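Long-range contact in FAD dependent oxidoreductase (Chelativorans sp. BNC1, PDB 6PXS), which probably oxidises iminodiacetate, a compound linked to EDTA breakdown, as an FAD-dependent oxidase of the DadA oxidoreductase family: residues Q223-H229 / E301-R307. Residues are numbered along the deposited sequence; the frame is centred on the assembly and turned at random.
Sequences QKGQIIH and ETRVGFR. With FAD (flavin-adenine dinucleotide), chain E.
Paired backbone hydrogen bonds join Gln-223 and Arg-307 (N to O 3.0 Å each way), then Gly-225 and Gly-305 (Gly-305 N to Gly-225 O 3.0 Å; Gly-225 N to Gly-305 O 2.8 Å, weak), then Ile-227 and Arg-303 (Ile-227 N to Arg-303 O 3.0 Å, Arg-303 N to Ile-227 O 2.9 Å); His-229 N to Glu-301 O (3.1 Å) follows. The two extended segments pair antiparallel, axes 4.5 Å apart at 151°, Gln-223 opposite Arg-307 and His-229 opposite Glu-301. Between the bonds, CA-H...O contacts include Thr-302 CA to Ile-227 O, 3.3 Å. Strands 220-231 and 298-310 belong to an antiparallel sheet that meets the flavin end of FAD, apart from the Rossmann-type sheet, a two-part plan as in other DAO-family flavoenzymes. Paired glycines make room on the flavin side: a CB on Gly-225 would clash with Arg-307 NH1, one on Gly-305 with FAD C8M. Arg-307, bent at chi3 -122° and chi4 -103°, turns its guanidinium face to C8M and brings NH2 to 3.4 Å from FAD C7. Further along this face, Ile-227 CG2 packs on Arg-303 CB (3.6 Å), and the His-229 ring (chi1 m) lies over the Arg-303 guanidinium, CE1 to CZ 3.3 Å; within 301-307, Arg-303 NE and NH2 bridge to Glu-301 OE2, both 3.1 Å, a salt bridge. The reverse face carries Lys-224, Gln-226, Ile-228, Thr-302, Val-304 and Phe-306: Lys-224 CB meets Phe-306 CD1 at 4.0 Å, Ile-228 CG1 meets Thr-302 OG1 at 3.7 Å, that hydroxyl being hydrogen-bonded to His-299, and helix 277-290 covers Gln-226 and Ile-228.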
loop_
_atom_site.group_PDB
_atom_site.type_symbol
_atom_site.label_atom_id
_atom_site.label_comp_id
_atom_site.label_asym_id
_atom_site.label_seq_id
_atom_site.Cartn_x
_atom_site.Cartn_y
_atom_site.Cartn_z
ATOM N N GLN A 223 -20.049 -12.643 4.764
ATOM C CA GLN A 223 -19.199 -13.478 5.611
ATOM C C GLN A 223 -17.756 -13.083 5.317
ATOM O O GLN A 223 -17.196 -13.473 4.288
ATOM C CB GLN A 223 -19.433 -14.964 5.355
ATOM C CG GLN A 223 -18.659 -15.880 6.301
ATOM C CD GLN A 223 -18.732 -17.344 5.900
ATOM O OE1 GLN A 223 -18.396 -17.711 4.773
ATOM N NE2 GLN A 223 -19.171 -18.188 6.825
ATOM N N LYS A 224 -17.161 -12.306 6.217
ATOM C CA LYS A 224 -15.791 -11.855 6.024
ATOM C C LYS A 224 -14.853 -13.044 5.843
ATOM O O LYS A 224 -15.049 -14.117 6.421
ATOM C CB LYS A 224 -15.345 -11.006 7.214
ATOM C CG LYS A 224 -13.890 -10.576 7.176
ATOM C CD LYS A 224 -13.577 -9.644 8.331
ATOM C CE LYS A 224 -12.106 -9.276 8.370
ATOM N NZ LYS A 224 -11.788 -8.397 9.531
ATOM N N GLY A 225 -13.826 -12.843 5.022
ATOM C CA GLY A 225 -12.811 -13.856 4.815
ATOM C C GLY A 225 -11.444 -13.259 4.554
ATOM O O GLY A 225 -11.282 -12.437 3.649
ATOM N N GLN A 226 -10.450 -13.665 5.340
ATOM C CA GLN A 226 -9.078 -13.206 5.173
ATOM C C GLN A 226 -8.258 -14.314 4.529
ATOM O O GLN A 226 -8.317 -15.468 4.965
ATOM C CB GLN A 226 -8.471 -12.803 6.518
ATOM C CG GLN A 226 -9.332 -11.838 7.314
ATOM C CD GLN A 226 -8.681 -11.401 8.609
ATOM O OE1 GLN A 226 -7.463 -11.236 8.682
ATOM N NE2 GLN A 226 -9.490 -11.215 9.644
ATOM N N ILE A 227 -7.493 -13.963 3.499
ATOM C CA ILE A 227 -6.732 -14.926 2.711
ATOM C C ILE A 227 -5.313 -14.401 2.555
ATOM O O ILE A 227 -5.113 -13.218 2.258
ATOM C CB ILE A 227 -7.388 -15.171 1.339
ATOM C CG1 ILE A 227 -6.644 -16.262 0.568
ATOM C CG2 ILE A 227 -7.440 -13.884 0.529
ATOM C CD1 ILE A 227 -7.397 -16.753 -0.655
ATOM N N ILE A 228 -4.330 -15.277 2.758
ATOM C CA ILE A 228 -2.922 -14.894 2.781
ATOM C C ILE A 228 -2.264 -15.294 1.468
ATOM O O ILE A 228 -2.535 -16.370 0.923
ATOM C CB ILE A 228 -2.195 -15.538 3.978
ATOM C CG1 ILE A 228 -2.729 -14.957 5.289
ATOM C CG2 ILE A 228 -0.690 -15.326 3.859
ATOM C CD1 ILE A 228 -2.177 -15.619 6.525
ATOM N N HIS A 229 -1.385 -14.428 0.969
ATOM C CA HIS A 229 -0.620 -14.676 -0.247
ATOM C C HIS A 229 0.858 -14.725 0.109
ATOM O O HIS A 229 1.390 -13.775 0.691
ATOM C CB HIS A 229 -0.888 -13.593 -1.294
ATOM C CG HIS A 229 -2.258 -13.662 -1.893
ATOM N ND1 HIS A 229 -2.470 -13.812 -3.246
ATOM C CD2 HIS A 229 -3.485 -13.611 -1.323
ATOM C CE1 HIS A 229 -3.769 -13.847 -3.486
ATOM N NE2 HIS A 229 -4.407 -13.727 -2.335
ATOM N N GLU A 301 0.979 -10.096 1.044
ATOM C CA GLU A 301 -0.251 -9.373 1.343
ATOM C C GLU A 301 -1.256 -10.324 1.974
ATOM O O GLU A 301 -1.067 -11.543 1.999
ATOM C CB GLU A 301 -0.844 -8.724 0.087
ATOM C CG GLU A 301 -1.170 -9.699 -1.039
ATOM C CD GLU A 301 -2.113 -9.103 -2.072
ATOM O OE1 GLU A 301 -2.863 -8.166 -1.723
ATOM O OE2 GLU A 301 -2.102 -9.569 -3.233
ATOM N N THR A 302 -2.336 -9.737 2.490
ATOM C CA THR A 302 -3.464 -10.485 3.039
ATOM C C THR A 302 -4.738 -9.781 2.592
ATOM O O THR A 302 -5.011 -8.659 3.028
ATOM C CB THR A 302 -3.394 -10.566 4.563
ATOM O OG1 THR A 302 -2.222 -11.293 4.950
ATOM C CG2 THR A 302 -4.630 -11.258 5.125
ATOM N N ARG A 303 -5.512 -10.434 1.734
ATOM C CA ARG A 303 -6.713 -9.832 1.178
ATOM C C ARG A 303 -7.917 -10.103 2.073
ATOM O O ARG A 303 -7.923 -11.025 2.893
ATOM C CB ARG A 303 -6.977 -10.362 -0.230
ATOM C CG ARG A 303 -5.828 -10.125 -1.190
ATOM C CD ARG A 303 -6.162 -10.608 -2.585
ATOM N NE ARG A 303 -5.003 -10.544 -3.469
ATOM C CZ ARG A 303 -4.989 -11.003 -4.715
ATOM N NH1 ARG A 303 -6.073 -11.562 -5.232
ATOM N NH2 ARG A 303 -3.885 -10.907 -5.444
ATOM N N VAL A 304 -8.944 -9.274 1.907
ATOM C CA VAL A 304 -10.189 -9.399 2.650
ATOM C C VAL A 304 -11.346 -9.377 1.663
ATOM O O VAL A 304 -11.359 -8.574 0.722
ATOM C CB VAL A 304 -10.353 -8.278 3.696
ATOM C CG1 VAL A 304 -11.720 -8.373 4.364
ATOM C CG2 VAL A 304 -9.239 -8.350 4.728
ATOM N N GLY A 305 -12.314 -10.259 1.880
ATOM C CA GLY A 305 -13.477 -10.335 1.022
ATOM C C GLY A 305 -14.714 -10.750 1.787
ATOM O O GLY A 305 -14.632 -11.562 2.714
ATOM N N PHE A 306 -15.865 -10.200 1.413
ATOM C CA PHE A 306 -17.137 -10.524 2.048
ATOM C C PHE A 306 -17.903 -11.468 1.127
ATOM O O PHE A 306 -18.393 -11.056 0.070
ATOM C CB PHE A 306 -17.942 -9.257 2.333
ATOM C CG PHE A 306 -17.186 -8.220 3.122
ATOM C CD1 PHE A 306 -16.770 -8.480 4.417
ATOM C CD2 PHE A 306 -16.910 -6.979 2.572
ATOM C CE1 PHE A 306 -16.080 -7.524 5.144
ATOM C CE2 PHE A 306 -16.222 -6.019 3.296
ATOM C CZ PHE A 306 -15.808 -6.292 4.580
ATOM N N ARG A 307 -17.996 -12.733 1.523
ATOM C CA ARG A 307 -18.720 -13.703 0.721
ATOM C C ARG A 307 -20.219 -13.412 0.777
ATOM O O ARG A 307 -20.753 -13.119 1.851
ATOM C CB ARG A 307 -18.466 -15.122 1.225
ATOM C CG ARG A 307 -17.018 -15.565 1.202
ATOM C CD ARG A 307 -16.877 -16.928 1.858
ATOM N NE ARG A 307 -15.955 -16.893 2.989
ATOM C CZ ARG A 307 -14.707 -17.352 2.970
ATOM N NH1 ARG A 307 -13.961 -17.258 4.058
ATOM N NH2 ARG A 307 -14.202 -17.910 1.877
HETATM P PA FAD E . -18.941 -9.626 -5.605
HETATM O O1A FAD E . -18.713 -9.024 -4.270
HETATM O O2A FAD E . -17.668 -10.126 -6.294
HETATM O O5B FAD E . -19.702 -8.645 -6.565
HETATM C C5B FAD E . -20.565 -7.610 -6.050
HETATM C C4B FAD E . -20.294 -6.337 -6.808
HETATM O O4B FAD E . -21.496 -5.533 -6.852
HETATM C C3B FAD E . -19.208 -5.449 -6.198
HETATM O O3B FAD E . -18.393 -4.888 -7.219
HETATM C C2B FAD E . -20.018 -4.376 -5.468
HETATM O O2B FAD E . -19.301 -3.155 -5.332
HETATM C C1B FAD E . -21.195 -4.223 -6.427
HETATM N N9A FAD E . -22.390 -3.637 -5.830
HETATM C C8A FAD E . -23.080 -4.087 -4.736
HETATM N N7A FAD E . -24.121 -3.353 -4.422
HETATM C C5A FAD E . -24.114 -2.349 -5.380
HETATM C C6A FAD E . -24.960 -1.246 -5.606
HETATM N N6A FAD E . -26.023 -0.957 -4.850
HETATM N N1A FAD E . -24.671 -0.438 -6.649
HETATM C C2A FAD E . -23.609 -0.717 -7.410
HETATM N N3A FAD E . -22.744 -1.727 -7.290
HETATM C C4A FAD E . -23.052 -2.510 -6.251
HETATM N N1 FAD E . -15.067 -19.410 -4.470
HETATM C C2 FAD E . -14.600 -20.528 -5.100
HETATM O O2 FAD E . -15.267 -21.113 -5.960
HETATM N N3 FAD E . -13.348 -21.025 -4.780
HETATM C C4 FAD E . -12.481 -20.494 -3.848
HETATM O O4 FAD E . -11.390 -21.026 -3.647
HETATM C C4X FAD E . -12.987 -19.309 -3.181
HETATM N N5 FAD E . -12.232 -18.742 -2.284
HETATM C C5X FAD E . -12.713 -17.610 -1.647
HETATM C C6 FAD E . -11.917 -16.992 -0.685
HETATM C C7 FAD E . -12.352 -15.849 -0.020
HETATM C C7M FAD E . -11.464 -15.210 1.014
HETATM C C8 FAD E . -13.615 -15.315 -0.315
HETATM C C8M FAD E . -14.116 -14.081 0.390
HETATM C C9 FAD E . -14.412 -15.930 -1.276
HETATM C C9A FAD E . -13.974 -17.069 -1.942
HETATM N N10 FAD E . -14.757 -17.712 -2.922
HETATM C C10 FAD E . -14.295 -18.840 -3.560
HETATM C "C1'" FAD E . -16.096 -17.204 -3.268
HETATM C "C2'" FAD E . -16.075 -16.150 -4.373
HETATM O "O2'" FAD E . -14.957 -15.278 -4.206
HETATM C "C3'" FAD E . -17.364 -15.330 -4.302
HETATM O "O3'" FAD E . -18.460 -16.204 -4.055
HETATM C "C4'" FAD E . -17.671 -14.522 -5.563
HETATM O "O4'" FAD E . -16.572 -13.655 -5.838
HETATM C "C5'" FAD E . -18.946 -13.720 -5.411
HETATM O "O5'" FAD E . -19.137 -12.904 -6.585
HETATM P P FAD E . -20.307 -11.856 -6.661
HETATM O O1P FAD E . -21.619 -12.548 -6.275
HETATM O O2P FAD E . -20.328 -11.135 -7.960
HETATM O O3P FAD E . -19.939 -10.852 -5.484
#